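TRNA (cytosine(72)-C(5))-methyltransferase (Pyrococcus horikoshii, PDB 5ZVE) transfers a methyl group from S-adenosyl-L-methionine to the C5 position of cytosine 72 in several tRNAs. Local coordinates at residues 205-210 against 236-241; 230-235 against 252-257; 211-216 against 245-250; 199-204 against 223-228. All blocks are in the same frame, centred on the assembly; numbering follows the deposited sequence.

Contact 1 of 4, residues 205-210 against 236-241. With SAH (S-adenosyl-L-homocysteine), chain C.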
# COMPACT_ATOMS: atom_id res chain seq x y z
N ALA A 205 11.34 8.91 -3.26
CA ALA A 205 10.54 8.01 -4.06
C ALA A 205 9.09 8.26 -3.70
O ALA A 205 8.47 7.49 -2.96
CB ALA A 205 10.92 6.56 -3.81
N ALA A 206 8.54 9.35 -4.22
CA ALA A 206 7.39 9.99 -3.60
C ALA A 206 6.04 9.67 -4.24
O ALA A 206 5.03 9.69 -3.55
CB ALA A 206 7.59 11.50 -3.59
N ALA A 207 6.03 9.35 -5.53
CA ALA A 207 4.77 9.15 -6.24
C ALA A 207 4.11 7.82 -5.86
O ALA A 207 4.81 6.84 -5.62
CB ALA A 207 4.99 9.23 -7.74
N PRO A 208 2.76 7.78 -5.81
CA PRO A 208 1.81 8.85 -6.17
C PRO A 208 1.62 9.96 -5.12
O PRO A 208 0.79 10.84 -5.33
CB PRO A 208 0.50 8.08 -6.36
CG PRO A 208 0.62 6.93 -5.44
CD PRO A 208 2.07 6.53 -5.47
N GLY A 209 2.37 9.92 -4.02
CA GLY A 209 2.37 11.04 -3.09
C GLY A 209 1.59 10.83 -1.81
O GLY A 209 1.22 11.80 -1.14
N GLY A 210 1.34 9.57 -1.47
CA GLY A 210 0.68 9.23 -0.22
C GLY A 210 1.38 9.81 0.99
O GLY A 210 0.79 10.54 1.78
N ARG A 236 2.51 12.37 -12.73
CA ARG A 236 1.29 12.97 -13.25
C ARG A 236 0.10 12.69 -12.33
O ARG A 236 -0.72 13.57 -12.07
CB ARG A 236 0.99 12.46 -14.66
CG ARG A 236 -0.25 13.05 -15.30
CD ARG A 236 -0.37 12.61 -16.75
NE ARG A 236 0.90 12.78 -17.46
CZ ARG A 236 1.06 12.61 -18.76
NH1 ARG A 236 0.03 12.26 -19.52
NH2 ARG A 236 2.25 12.79 -19.31
N LYS A 237 0.01 11.46 -11.84
CA LYS A 237 -1.01 11.10 -10.86
C LYS A 237 -0.79 11.88 -9.57
O LYS A 237 -1.75 12.29 -8.91
CB LYS A 237 -1.00 9.60 -10.59
CG LYS A 237 -2.10 9.15 -9.64
CD LYS A 237 -3.47 9.51 -10.21
CE LYS A 237 -4.59 9.06 -9.29
NZ LYS A 237 -5.93 9.38 -9.85
N MET A 238 0.47 12.10 -9.22
CA MET A 238 0.81 12.82 -8.00
C MET A 238 0.38 14.28 -8.09
O MET A 238 -0.06 14.87 -7.09
CB MET A 238 2.31 12.72 -7.71
CG MET A 238 2.75 13.48 -6.49
SD MET A 238 4.30 12.85 -5.80
CE MET A 238 4.45 13.90 -4.37
N GLU A 239 0.51 14.87 -9.28
CA GLU A 239 0.05 16.24 -9.51
C GLU A 239 -1.45 16.37 -9.26
O GLU A 239 -1.90 17.35 -8.67
CB GLU A 239 0.38 16.68 -10.94
CG GLU A 239 1.84 17.05 -11.17
CD GLU A 239 2.17 17.23 -12.64
OE1 GLU A 239 1.27 17.07 -13.49
OE2 GLU A 239 3.34 17.55 -12.96
N GLU A 240 -2.21 15.38 -9.72
CA GLU A 240 -3.65 15.38 -9.53
C GLU A 240 -4.01 15.21 -8.05
O GLU A 240 -4.91 15.87 -7.55
CB GLU A 240 -4.30 14.26 -10.35
CG GLU A 240 -4.02 14.34 -11.84
CD GLU A 240 -4.47 13.10 -12.59
OE1 GLU A 240 -5.34 12.36 -12.07
OE2 GLU A 240 -3.95 12.85 -13.70
N ASN A 241 -3.28 14.33 -7.38
CA ASN A 241 -3.47 14.11 -5.95
C ASN A 241 -3.20 15.37 -5.14
O ASN A 241 -3.93 15.67 -4.20
CB ASN A 241 -2.57 12.97 -5.45
CG ASN A 241 -3.01 11.61 -5.95
OD1 ASN A 241 -4.16 11.43 -6.36
ND2 ASN A 241 -2.11 10.65 -5.91
N SAH C . 6.09 6.75 -1.30
CA SAH C . 5.00 6.62 -2.26
CB SAH C . 5.05 5.27 -2.98
CG SAH C . 6.45 4.77 -3.35
SD SAH C . 6.34 3.41 -4.55
C SAH C . 3.62 6.85 -1.63
O SAH C . 3.47 6.87 -0.41
OXT SAH C . 2.63 7.03 -2.33
C5' SAH C . 8.08 3.55 -5.04
C4' SAH C . 8.35 4.61 -6.11
O4' SAH C . 9.73 4.65 -6.41
C3' SAH C . 7.64 4.36 -7.44
O3' SAH C . 6.73 5.41 -7.67
C2' SAH C . 8.73 4.44 -8.50
O2' SAH C . 8.33 5.29 -9.54
C1' SAH C . 9.89 5.05 -7.75
N9 SAH C . 11.22 4.66 -8.28
C8 SAH C . 11.66 3.43 -8.69
N7 SAH C . 12.95 3.54 -9.09
C5 SAH C . 13.34 4.82 -8.95
C6 SAH C . 14.54 5.48 -9.20
N6 SAH C . 15.59 4.83 -9.69
N1 SAH C . 14.63 6.83 -8.94
C2 SAH C . 13.55 7.52 -8.43
N3 SAH C . 12.36 6.87 -8.19
C4 SAH C . 12.26 5.54 -8.44

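Contact 2 of 4, residues 230-235 against 252-257. With SAH (S-adenosyl-L-homocysteine), chain C.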
# COMPACT_ATOMS: atom_id res chain seq x y z
N LYS A 230 11.00 8.85 -10.54
CA LYS A 230 11.51 8.63 -11.89
C LYS A 230 10.38 8.54 -12.92
O LYS A 230 10.57 8.86 -14.09
CB LYS A 230 12.35 7.35 -11.95
CG LYS A 230 13.14 7.18 -13.23
CD LYS A 230 13.85 5.84 -13.28
CE LYS A 230 12.86 4.69 -13.30
NZ LYS A 230 13.51 3.37 -13.53
N SER A 231 9.21 8.12 -12.47
CA SER A 231 8.09 7.87 -13.38
C SER A 231 7.28 9.14 -13.62
O SER A 231 6.77 9.75 -12.68
CB SER A 231 7.19 6.76 -12.81
OG SER A 231 6.14 6.44 -13.71
N LYS A 232 7.16 9.52 -14.89
CA LYS A 232 6.43 10.74 -15.24
C LYS A 232 4.93 10.54 -15.06
O LYS A 232 4.22 11.47 -14.66
CB LYS A 232 6.75 11.16 -16.67
CG LYS A 232 6.17 12.52 -17.06
CD LYS A 232 6.60 12.91 -18.47
CE LYS A 232 8.11 13.07 -18.54
NZ LYS A 232 8.62 13.21 -19.94
N ASN A 233 4.45 9.34 -15.36
CA ASN A 233 3.03 9.02 -15.22
C ASN A 233 2.60 9.02 -13.75
O ASN A 233 1.58 9.61 -13.40
CB ASN A 233 2.73 7.66 -15.85
CG ASN A 233 2.96 7.65 -17.34
OD1 ASN A 233 3.02 8.70 -17.98
ND2 ASN A 233 3.09 6.46 -17.92
N ARG A 234 3.39 8.36 -12.91
CA ARG A 234 3.11 8.35 -11.48
C ARG A 234 3.25 9.76 -10.90
O ARG A 234 2.54 10.12 -9.96
CB ARG A 234 4.04 7.36 -10.77
CG ARG A 234 3.78 5.91 -11.17
CD ARG A 234 4.83 4.96 -10.63
NE ARG A 234 4.83 4.88 -9.17
CZ ARG A 234 3.92 4.23 -8.44
NH1 ARG A 234 2.92 3.58 -9.03
NH2 ARG A 234 4.01 4.22 -7.12
N LEU A 235 4.16 10.55 -11.46
CA LEU A 235 4.25 11.96 -11.09
C LEU A 235 3.02 12.74 -11.57
O LEU A 235 2.56 13.66 -10.90
CB LEU A 235 5.52 12.59 -11.65
CG LEU A 235 6.79 12.31 -10.84
CD1 LEU A 235 7.99 12.94 -11.52
CD2 LEU A 235 6.63 12.85 -9.44
N LEU A 252 7.76 19.17 -7.07
CA LEU A 252 8.03 17.93 -7.79
C LEU A 252 9.26 18.04 -8.68
O LEU A 252 9.41 19.00 -9.43
CB LEU A 252 6.82 17.54 -8.66
CG LEU A 252 5.81 16.54 -8.10
CD1 LEU A 252 5.40 16.92 -6.71
CD2 LEU A 252 4.60 16.49 -9.00
N VAL A 253 10.14 17.05 -8.57
CA VAL A 253 11.27 16.95 -9.48
C VAL A 253 11.36 15.52 -10.01
O VAL A 253 11.34 14.55 -9.25
CB VAL A 253 12.60 17.39 -8.81
CG1 VAL A 253 12.56 18.87 -8.47
CG2 VAL A 253 12.89 16.57 -7.57
N GLN A 254 11.42 15.39 -11.33
CA GLN A 254 11.58 14.10 -11.98
C GLN A 254 13.06 13.79 -12.21
O GLN A 254 13.77 14.58 -12.84
CB GLN A 254 10.84 14.09 -13.31
CG GLN A 254 10.87 12.75 -14.01
CD GLN A 254 10.19 12.79 -15.35
OE1 GLN A 254 9.63 13.81 -15.75
NE2 GLN A 254 10.22 11.67 -16.06
N MET A 255 13.50 12.63 -11.73
CA MET A 255 14.91 12.24 -11.79
C MET A 255 15.15 10.87 -11.17
O MET A 255 14.31 10.36 -10.43
CB MET A 255 15.78 13.27 -11.07
CG MET A 255 15.78 13.11 -9.56
SD MET A 255 16.87 14.25 -8.69
CE MET A 255 18.48 13.61 -9.17
N ASP A 256 16.29 10.29 -11.49
CA ASP A 256 16.77 9.08 -10.82
C ASP A 256 17.27 9.47 -9.43
O ASP A 256 18.28 10.16 -9.30
CB ASP A 256 17.87 8.41 -11.63
CG ASP A 256 18.41 7.15 -10.98
OD1 ASP A 256 17.89 6.73 -9.92
OD2 ASP A 256 19.38 6.57 -11.51
N ALA A 257 16.55 9.03 -8.40
CA ALA A 257 16.84 9.43 -7.02
C ALA A 257 18.21 8.96 -6.54
O ALA A 257 18.75 9.49 -5.56
CB ALA A 257 15.77 8.90 -6.09
N SAH C . 6.09 6.75 -1.30
CA SAH C . 5.00 6.62 -2.26
CB SAH C . 5.05 5.27 -2.98
CG SAH C . 6.45 4.77 -3.35
SD SAH C . 6.34 3.41 -4.55
C SAH C . 3.62 6.85 -1.63
O SAH C . 3.47 6.87 -0.41
OXT SAH C . 2.63 7.03 -2.33
C5' SAH C . 8.08 3.55 -5.04
C4' SAH C . 8.35 4.61 -6.11
O4' SAH C . 9.73 4.65 -6.41
C3' SAH C . 7.64 4.36 -7.44
O3' SAH C . 6.73 5.41 -7.67
C2' SAH C . 8.73 4.44 -8.50
O2' SAH C . 8.33 5.29 -9.54
C1' SAH C . 9.89 5.05 -7.75
N9 SAH C . 11.22 4.66 -8.28
C8 SAH C . 11.66 3.43 -8.69
N7 SAH C . 12.95 3.54 -9.09
C5 SAH C . 13.34 4.82 -8.95
C6 SAH C . 14.54 5.48 -9.20
N6 SAH C . 15.59 4.83 -9.69
N1 SAH C . 14.63 6.83 -8.94
C2 SAH C . 13.55 7.52 -8.43
N3 SAH C . 12.36 6.87 -8.19
C4 SAH C . 12.26 5.54 -8.44

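Contact 3 of 4, residues 211-216 against 245-250. With SAH (S-adenosyl-L-homocysteine), chain C.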
# COMPACT_ATOMS: atom_id res chain seq x y z
N LYS A 211 2.66 9.49 1.14
CA LYS A 211 3.41 9.96 2.30
C LYS A 211 3.82 11.42 2.14
O LYS A 211 3.97 12.13 3.13
CB LYS A 211 4.63 9.07 2.55
CG LYS A 211 4.28 7.65 2.95
CD LYS A 211 5.50 6.75 2.99
CE LYS A 211 5.12 5.34 3.41
NZ LYS A 211 4.32 4.66 2.35
N THR A 212 4.00 11.86 0.90
CA THR A 212 4.36 13.25 0.68
C THR A 212 3.26 14.20 1.14
O THR A 212 3.52 15.18 1.84
CB THR A 212 4.67 13.53 -0.80
OG1 THR A 212 5.71 12.64 -1.24
CG2 THR A 212 5.13 14.97 -0.98
N THR A 213 2.03 13.91 0.75
CA THR A 213 0.90 14.77 1.08
C THR A 213 0.57 14.71 2.57
O THR A 213 0.06 15.68 3.14
CB THR A 213 -0.34 14.42 0.24
OG1 THR A 213 -0.62 13.02 0.33
CG2 THR A 213 -0.11 14.79 -1.22
N HIS A 214 0.86 13.58 3.20
CA HIS A 214 0.71 13.45 4.64
C HIS A 214 1.66 14.40 5.37
O HIS A 214 1.28 15.07 6.33
CB HIS A 214 0.93 12.00 5.08
CG HIS A 214 0.56 11.73 6.50
ND1 HIS A 214 0.76 10.50 7.10
CD2 HIS A 214 0.01 12.52 7.45
CE1 HIS A 214 0.35 10.55 8.35
NE2 HIS A 214 -0.11 11.77 8.59
N ILE A 215 2.91 14.45 4.91
CA ILE A 215 3.89 15.40 5.44
C ILE A 215 3.39 16.83 5.28
O ILE A 215 3.53 17.66 6.18
CB ILE A 215 5.26 15.26 4.73
CG1 ILE A 215 5.81 13.85 4.89
CG2 ILE A 215 6.25 16.27 5.30
CD1 ILE A 215 6.34 13.54 6.27
N ALA A 216 2.79 17.10 4.13
CA ALA A 216 2.28 18.43 3.82
C ALA A 216 1.20 18.88 4.80
O ALA A 216 1.18 20.04 5.20
CB ALA A 216 1.74 18.46 2.39
N LEU A 245 -6.14 17.35 -3.02
CA LEU A 245 -5.97 17.43 -1.57
C LEU A 245 -5.71 18.85 -1.09
O LEU A 245 -5.73 19.12 0.10
CB LEU A 245 -4.82 16.52 -1.13
CG LEU A 245 -5.07 15.02 -1.22
CD1 LEU A 245 -3.81 14.26 -0.85
CD2 LEU A 245 -6.23 14.61 -0.32
N GLY A 246 -5.48 19.77 -2.03
CA GLY A 246 -5.20 21.15 -1.69
C GLY A 246 -3.80 21.36 -1.14
O GLY A 246 -3.56 22.25 -0.32
N VAL A 247 -2.86 20.53 -1.58
CA VAL A 247 -1.48 20.62 -1.12
C VAL A 247 -0.72 21.71 -1.88
O VAL A 247 -0.65 21.69 -3.11
CB VAL A 247 -0.76 19.27 -1.29
CG1 VAL A 247 0.72 19.41 -0.97
CG2 VAL A 247 -1.40 18.22 -0.39
N LYS A 248 -0.16 22.66 -1.15
CA LYS A 248 0.55 23.78 -1.75
C LYS A 248 2.00 23.77 -1.30
O LYS A 248 2.73 24.75 -1.44
CB LYS A 248 -0.11 25.10 -1.36
CG LYS A 248 -1.58 25.18 -1.72
CD LYS A 248 -2.19 26.50 -1.27
CE LYS A 248 -3.65 26.60 -1.68
NZ LYS A 248 -4.19 27.96 -1.39
N ASN A 249 2.41 22.62 -0.78
CA ASN A 249 3.62 22.51 0.01
C ASN A 249 4.77 21.82 -0.71
O ASN A 249 5.89 21.75 -0.20
CB ASN A 249 3.26 21.79 1.31
CG ASN A 249 4.29 21.97 2.39
OD1 ASN A 249 5.06 22.93 2.36
ND2 ASN A 249 4.26 21.11 3.39
N VAL A 250 4.49 21.31 -1.90
CA VAL A 250 5.36 20.32 -2.53
C VAL A 250 5.96 20.78 -3.85
O VAL A 250 5.27 21.34 -4.70
CB VAL A 250 4.59 19.01 -2.76
CG1 VAL A 250 5.47 17.98 -3.43
CG2 VAL A 250 4.07 18.46 -1.44
N SAH C . 6.09 6.75 -1.30
CA SAH C . 5.00 6.62 -2.26
CB SAH C . 5.05 5.27 -2.98
CG SAH C . 6.45 4.77 -3.35
SD SAH C . 6.34 3.41 -4.55
C SAH C . 3.62 6.85 -1.63
O SAH C . 3.47 6.87 -0.41
OXT SAH C . 2.63 7.03 -2.33
C5' SAH C . 8.08 3.55 -5.04
C4' SAH C . 8.35 4.61 -6.11
O4' SAH C . 9.73 4.65 -6.41
C3' SAH C . 7.64 4.36 -7.44
O3' SAH C . 6.73 5.41 -7.67
C2' SAH C . 8.73 4.44 -8.50
O2' SAH C . 8.33 5.29 -9.54
C1' SAH C . 9.89 5.05 -7.75
N9 SAH C . 11.22 4.66 -8.28
C8 SAH C . 11.66 3.43 -8.69
N7 SAH C . 12.95 3.54 -9.09
C5 SAH C . 13.34 4.82 -8.95
C6 SAH C . 14.54 5.48 -9.20
N6 SAH C . 15.59 4.83 -9.69
N1 SAH C . 14.63 6.83 -8.94
C2 SAH C . 13.55 7.52 -8.43
N3 SAH C . 12.36 6.87 -8.19
C4 SAH C . 12.26 5.54 -8.44

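Contact 4 of 4, residues 199-204 against 223-228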
# COMPACT_ATOMS: atom_id res chain seq x y z
N ASP A 199 12.44 22.30 8.53
CA ASP A 199 13.28 21.26 7.94
C ASP A 199 13.37 21.36 6.43
O ASP A 199 12.38 21.62 5.75
CB ASP A 199 12.74 19.86 8.30
CG ASP A 199 12.87 19.54 9.77
OD1 ASP A 199 13.80 20.06 10.43
OD2 ASP A 199 12.04 18.76 10.28
N VAL A 200 14.57 21.16 5.91
CA VAL A 200 14.72 20.83 4.50
C VAL A 200 14.34 19.37 4.35
O VAL A 200 14.92 18.50 5.00
CB VAL A 200 16.15 21.08 3.99
CG1 VAL A 200 16.25 20.80 2.50
CG2 VAL A 200 16.57 22.52 4.29
N ILE A 201 13.34 19.09 3.51
CA ILE A 201 12.71 17.78 3.48
C ILE A 201 12.71 17.16 2.09
O ILE A 201 12.32 17.81 1.11
CB ILE A 201 11.25 17.85 3.98
CG1 ILE A 201 11.21 18.32 5.44
CG2 ILE A 201 10.55 16.51 3.82
CD1 ILE A 201 9.82 18.71 5.91
N ILE A 202 13.14 15.91 1.99
CA ILE A 202 13.15 15.22 0.70
C ILE A 202 12.46 13.86 0.75
O ILE A 202 12.82 13.00 1.56
CB ILE A 202 14.58 15.01 0.18
CG1 ILE A 202 15.33 16.34 0.09
CG2 ILE A 202 14.54 14.30 -1.17
CD1 ILE A 202 16.75 16.19 -0.43
N ASP A 203 11.46 13.69 -0.11
CA ASP A 203 10.85 12.39 -0.37
C ASP A 203 11.39 11.89 -1.71
O ASP A 203 11.01 12.41 -2.76
CB ASP A 203 9.32 12.52 -0.39
CG ASP A 203 8.61 11.19 -0.30
OD1 ASP A 203 9.26 10.13 -0.47
OD2 ASP A 203 7.39 11.20 -0.03
N MET A 204 12.29 10.91 -1.68
CA MET A 204 13.05 10.59 -2.89
C MET A 204 12.44 9.48 -3.73
O MET A 204 12.95 9.15 -4.79
CB MET A 204 14.50 10.21 -2.54
CG MET A 204 14.66 9.18 -1.44
SD MET A 204 16.41 8.83 -1.14
CE MET A 204 16.97 10.44 -0.65
N GLY A 223 6.33 25.59 4.90
CA GLY A 223 7.62 25.06 4.48
C GLY A 223 7.63 24.60 3.03
O GLY A 223 6.87 25.09 2.20
N GLU A 224 8.53 23.67 2.72
CA GLU A 224 8.61 23.10 1.38
C GLU A 224 9.01 21.63 1.45
O GLU A 224 9.83 21.24 2.28
CB GLU A 224 9.60 23.89 0.52
CG GLU A 224 9.93 23.23 -0.83
CD GLU A 224 10.94 24.02 -1.64
OE1 GLU A 224 10.53 24.79 -2.54
OE2 GLU A 224 12.16 23.86 -1.41
N ILE A 225 8.40 20.83 0.59
CA ILE A 225 8.75 19.42 0.47
C ILE A 225 9.23 19.14 -0.94
O ILE A 225 8.54 19.45 -1.91
CB ILE A 225 7.56 18.50 0.79
CG1 ILE A 225 6.95 18.85 2.15
CG2 ILE A 225 8.00 17.04 0.75
CD1 ILE A 225 5.60 18.18 2.39
N ILE A 226 10.42 18.57 -1.05
CA ILE A 226 10.93 18.17 -2.34
C ILE A 226 10.58 16.71 -2.59
O ILE A 226 10.98 15.84 -1.83
CB ILE A 226 12.45 18.36 -2.43
CG1 ILE A 226 12.79 19.84 -2.26
CG2 ILE A 226 12.97 17.83 -3.76
CD1 ILE A 226 14.23 20.09 -2.00
N ALA A 227 9.83 16.46 -3.66
CA ALA A 227 9.34 15.12 -3.94
C ALA A 227 9.90 14.59 -5.25
O ALA A 227 9.70 15.17 -6.31
CB ALA A 227 7.83 15.11 -3.97
N ILE A 228 10.61 13.47 -5.16
CA ILE A 228 11.31 12.91 -6.31
C ILE A 228 10.66 11.62 -6.78
O ILE A 228 10.27 10.78 -5.97
CB ILE A 228 12.78 12.62 -5.96
CG1 ILE A 228 13.47 13.90 -5.48
CG2 ILE A 228 13.51 12.00 -7.14
CD1 ILE A 228 14.86 13.67 -4.95
O HOH W 1 12.23 20.89 1.16

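Contact 1 of 4, residues 205-210 against 236-241
N241 and M238 reach from helix 232-245 to the loop of residues 205-210, and both meet the backbone of P208. The amide ND2 of N241 gives a nearly straight hydrogen bond to P208 O, 3.0 Å long with an angle of 163° at the hydrogen. That oxygen lies close to the amide plane, while the nitrogen sits 39° above the carbonyl plane. OD1 of N241 is bonded to R244, which probably helps fix the turn of the amide. P208 O also lies 3.3 Å from M238 CA in a CA-H...O contact. M238 makes the tight part of the interface. Its CG is anti to the backbone N (chi1 178°) and the chain runs on extended, bringing SD to 3.8 Å from A207 CA and CE to 3.8 Å from G209 CA. An alanine in place of M238 would probably open a gap against A206, A207 and G209. The solvent side is loose: K237 CG comes no nearer than 4.3 Å to P208 CB, and its NZ turns away to a long salt bridge with E240. The glycine-containing loop, between strand 201-203 and helix 210-218, is part of the S-adenosyl-L-methionine site of this Rossmann-like methyltransferase domain; here G210 N donates to OXT of S-adenosyl-L-homocysteine (3.0 Å) and A205 O accepts from its amino group. Around this, A206 and M238 both pack on T212 of helix 210-218 and A227 of strand 225-229, M238 touches L252 of strand 250-254, and Y180 of strand 179-181 lies against P208 and N241.

Contact 2 of 4, residues 230-235 against 252-257
K230, just ahead of helix 232-245, passes M255, just past strand 250-254, with their CA atoms 5.0 Å apart, the closest pair of CA atoms between the two segments. Beside this point Q254 reaches across with CG anti to its backbone N (chi1 -176°) and an extended chain, and NE2 gives a weak hydrogen bond of 3.4 Å to K230 O. K232 meets the same amide in two ways: its CE lies almost in the amide plane, 3.3 Å from Q254 OE1, while its CB sits above the face near NE2. Deeper in, L235 spreads its two methyls: CD1 rests 3.6 Å from Q254 CB, and CD2 lies 4.0 Å from L252 CG, the two leucines running antiparallel past one another. Both segments hold S-adenosyl-L-homocysteine. D256 OD1 accepts from N6 of the ligand (3.0 Å). A257 N donates to N1 of the ligand (3.0 Å), so that the Watson-Crick edge of the adenine is engaged. At the ribose, R234 presents NE and NH2 to O3', which lies near the guanidinium plane; the NE bond, modelled at 2.5 Å, is doubtfully short, and the NH2 bond is weak. A leucine in place of R234 would probably leave O3' without these donors and A207 O without its weak bond to NH2. S231 is the N-cap of the helix, its OG accepting a weak bond from R234 N. These pieces belong to the beta-alpha-beta unit of strand 225-229, helix 232-245 and strand 250-254: V253 and M255 pair through their backbones with A227 and D229, and L252 also packs on M238, E239 and I242.

Contact 3 of 4, residues 211-216 against 245-250
Helix 210-218, which follows the cofactor-binding loop of this Rossmann-like methyltransferase domain, packs through T212, T213 and A216 against L245, V247, N249 and V250, along the connection from helix 232-245 to strand 250-254. A Schellman motif ends that second helix: G246, with positive phi, is its C-prime residue, and V247 N bonds back to I242 O. The contact itself has no hydrogen bond across it and rests mostly on methyl groups. A216 CB meets V247 CG1 at 3.6 Å and the CB of N249 at 3.8 Å. One turn earlier, T213 crosses L245 and V247 at about a right angle, its CB 3.6 Å from L245 CD1 and its CG2 3.8 Å from V247 CG2. Its OG1, placed between the backbone N and the carbonyl carbon (chi1 51°), bonds to G209 O and to R39. T212 is turned the other way: T212 CG2, anti to the backbone N, lies 3.7 Å from V250 CG2, while its OG1 has D203 as partner. In both threonines the hydroxyl bonds outside the contact while the methyl packs within it. At the start of the helix K211 NZ pairs with D273, itself a ligand-binding residue, and K211 N donates to O of S-adenosyl-L-homocysteine over 3.2 Å, at 148°.

Contact 4 of 4, residues 199-204 against 223-228
I201, I202 and D203 run alongside I225, I226 and A227 as parallel neighbours, the strand axes 4.7 Å apart and 21° from exactly parallel. Three backbone hydrogen bonds join them. I226 N donates to I201 O at 3.0 Å, D203 N to I226 O at 2.8 Å, and I228 N to D203 O at 2.7 Å. Where the strands part, a water accepts from I201 N and donates to E224 O. Apolar contacts occupy both faces of the sheet. On one, I201 CG2 lies 4.0 Å from I225 CG2; on the other, I202 CG2 lies 3.8 Å from I228 CD1, which also approaches M204 CB. The charged ends look elsewhere: D203 OD2 bonds to T212 OG1 on helix 210-218, beside the ligand-binding loop, and D199 OD2 forms a salt bridge with K269. Strand 267-273 flanks 201-203 on its far edge, as 250-254 does 225-229, and helix 210-218 packs on I225 and A227. This is the first beta-alpha-beta crossover of the Rossmann-like fold of class I methyltransferases.

How the contacts relate
Followed from the N terminus, contact 4 opens first at 199-204 and closes first, pairing strand 225-229 with strand 201-203 after the chain has passed through helix 210-218. Contact 1 opens next, in the loop 205-210, and closes on helix 232-245; contact 3 opens on helix 210-218 and closes at 245-250, where helix 232-245 ends. Contact 2 opens at 230-235 and closes at 252-257, on and just past strand 250-254. Contacts 4, 1 and 3 cross one another; contact 2 crosses 1 and 3 but starts after contact 4 is complete. Together they join two consecutive beta-alpha-beta units: A206 N probably bonds to I228 O between contacts 1 and 4, and V253 CG2 packs on I228 CG1 between 2 and 4.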